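Local coordinates for protein gamma-glutamyl-gamma-aminobutyraldehyde dehydrogenase (Burkholderia cenocepacia, PDB 4LIH) that probably oxidises aldehydes to carboxylic acids with NAD(P)+ as cofactor, as a member of the aldehyde dehydrogenase family, at residues A[270-275]-A[490-495]. Numbering follows the deposited sequence.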
# COMPACT_ATOMS: atom_id res chain seq x y z
N ARG A 270 18.02 13.48 -12.81
CA ARG A 270 16.82 12.76 -13.23
C ARG A 270 16.06 13.63 -14.18
O ARG A 270 15.88 14.81 -13.92
CB ARG A 270 15.91 12.39 -12.05
CG ARG A 270 16.36 11.13 -11.33
CD ARG A 270 17.73 11.34 -10.72
NE ARG A 270 18.09 10.28 -9.78
CZ ARG A 270 19.13 9.47 -9.88
NH1 ARG A 270 19.89 9.43 -10.97
NH2 ARG A 270 19.38 8.63 -8.90
N ALA A 271 15.55 13.05 -15.27
CA ALA A 271 14.84 13.85 -16.25
C ALA A 271 13.48 13.25 -16.49
O ALA A 271 13.38 12.05 -16.80
CB ALA A 271 15.60 13.97 -17.56
N TRP A 272 12.47 14.10 -16.38
CA TRP A 272 11.08 13.70 -16.42
C TRP A 272 10.29 14.58 -17.38
O TRP A 272 10.17 15.79 -17.16
CB TRP A 272 10.46 13.80 -15.03
CG TRP A 272 11.06 12.89 -14.03
CD1 TRP A 272 11.97 13.22 -13.06
CD2 TRP A 272 10.84 11.49 -13.93
NE1 TRP A 272 12.29 12.11 -12.34
CE2 TRP A 272 11.60 11.04 -12.84
CE3 TRP A 272 10.04 10.57 -14.64
CZ2 TRP A 272 11.62 9.70 -12.46
CZ3 TRP A 272 10.05 9.24 -14.26
CH2 TRP A 272 10.85 8.81 -13.18
N LEU A 273 9.71 13.97 -18.42
CA LEU A 273 9.09 14.72 -19.50
C LEU A 273 7.61 14.41 -19.64
O LEU A 273 7.20 13.27 -19.57
CB LEU A 273 9.76 14.44 -20.85
CG LEU A 273 11.29 14.43 -20.95
CD1 LEU A 273 11.68 13.96 -22.36
CD2 LEU A 273 11.90 15.79 -20.57
N GLU A 274 6.83 15.45 -19.91
CA GLU A 274 5.42 15.34 -20.28
C GLU A 274 5.39 16.06 -21.63
O GLU A 274 5.78 17.23 -21.74
CB GLU A 274 4.52 16.06 -19.26
CG GLU A 274 4.39 15.44 -17.87
CD GLU A 274 3.33 14.35 -17.75
OE1 GLU A 274 3.39 13.58 -16.80
OE2 GLU A 274 2.43 14.27 -18.60
N LEU A 275 4.99 15.34 -22.68
CA LEU A 275 5.17 15.83 -24.06
C LEU A 275 3.80 15.85 -24.73
O LEU A 275 2.79 15.83 -24.02
CB LEU A 275 6.19 14.96 -24.78
CG LEU A 275 7.54 14.81 -24.06
CD1 LEU A 275 8.44 13.81 -24.80
CD2 LEU A 275 8.20 16.18 -23.97
N LEU A 490 5.34 12.00 -6.80
CA LEU A 490 6.42 12.21 -5.82
C LEU A 490 7.68 11.39 -6.12
O LEU A 490 8.78 11.74 -5.69
CB LEU A 490 5.93 11.89 -4.40
CG LEU A 490 4.79 12.80 -3.95
CD1 LEU A 490 3.95 12.15 -2.86
CD2 LEU A 490 5.33 14.14 -3.49
N GLU A 491 7.52 10.31 -6.86
CA GLU A 491 8.65 9.45 -7.21
C GLU A 491 9.66 10.21 -8.07
O GLU A 491 10.87 9.94 -8.03
CB GLU A 491 8.17 8.17 -7.92
CG GLU A 491 6.91 7.51 -7.32
CD GLU A 491 6.35 6.33 -8.15
OE1 GLU A 491 6.90 6.01 -9.21
OE2 GLU A 491 5.33 5.69 -7.76
N LYS A 492 9.18 11.20 -8.81
CA LYS A 492 10.06 11.98 -9.68
C LYS A 492 11.00 12.90 -8.91
O LYS A 492 11.99 13.36 -9.47
CB LYS A 492 9.22 12.82 -10.65
CG LYS A 492 8.22 12.01 -11.44
CD LYS A 492 7.65 12.78 -12.60
CE LYS A 492 7.11 14.15 -12.18
NZ LYS A 492 6.14 14.02 -11.07
N TYR A 493 10.70 13.13 -7.63
CA TYR A 493 11.33 14.19 -6.82
C TYR A 493 11.94 13.63 -5.53
O TYR A 493 12.34 14.44 -4.63
CB TYR A 493 10.26 15.23 -6.47
CG TYR A 493 9.58 15.84 -7.68
CD1 TYR A 493 10.33 16.47 -8.68
CD2 TYR A 493 8.21 15.78 -7.84
CE1 TYR A 493 9.71 17.02 -9.80
CE2 TYR A 493 7.60 16.28 -8.97
CZ TYR A 493 8.35 16.92 -9.94
OH TYR A 493 7.75 17.45 -11.04
N THR A 494 11.93 12.29 -5.41
CA THR A 494 12.49 11.57 -4.27
C THR A 494 13.39 10.43 -4.74
O THR A 494 13.29 9.99 -5.89
CB THR A 494 11.39 10.96 -3.34
OG1 THR A 494 10.57 10.08 -4.09
CG2 THR A 494 10.50 12.04 -2.80
N GLU A 495 14.26 9.96 -3.84
CA GLU A 495 14.98 8.72 -3.99
C GLU A 495 14.55 7.74 -2.91
O GLU A 495 14.23 8.12 -1.79
CB GLU A 495 16.47 8.93 -3.83
CG GLU A 495 17.05 9.96 -4.78
CD GLU A 495 17.30 9.40 -6.17
OE1 GLU A 495 17.74 10.22 -7.02
OE2 GLU A 495 17.10 8.17 -6.42
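One face of the Trp272 indole is covered by the aliphatic part of Lys492, whose CG rides over the middle of the ring system, 3.6 Å above its plane. Lys492 CB makes a CH-pi contact with the five-membered ring of Trp272, 3.5 Å from the centroid and 8° off the normal, and Lys492 CD continues along the same face to lie 3.7 Å from Trp272 CG. Lys492 O lies 3.1 Å from Trp272 NE1, well out of the ring plane on the lysine side. Bends at chi3 and chi4 then turn the lysine chain off the indole, and its NZ is held by hydrogen bonds to the carbonyls of Ala489 and Arg483 of its own chain. Lys492 is thereby buried with its methylenes on an aromatic surface and its ammonium satisfied elsewhere. Its CB also lies over a face of the Tyr493 ring.

A salt bridge joins the other flat groups, the Arg270 guanidinium and the Glu495 carboxylate. Arg270 presents the NE side of its guanidinium, and both donors converge on one oxygen: Glu495 OE1 is 2.8 Å from Arg270 NE, which meets its syn lone pair, and 3.0 Å from Arg270 NH2, which comes to the syn side but out of the carboxylate plane. The two planes are 59° apart, and both N-H...O angles to OE1 are well short of straight. Gly480 and Arg483 of the second subunit complete this ion pair, Gly480 O accepting from Arg270 NH2 and Arg483 forming a salt bridge with Glu495 OE2, so the pair lies at a subunit interface.

Strand 270-274 is hydrogen-bonded to strand 246-250, in the sheet of the probable cofactor-binding domain. The contact thus packs the turn before strand 494-502, which itself pairs with strand 157-172 of this sheet, against strand 270-274, at whose end sits Glu274, the predicted active-site glutamate of the aldehyde dehydrogenase fold.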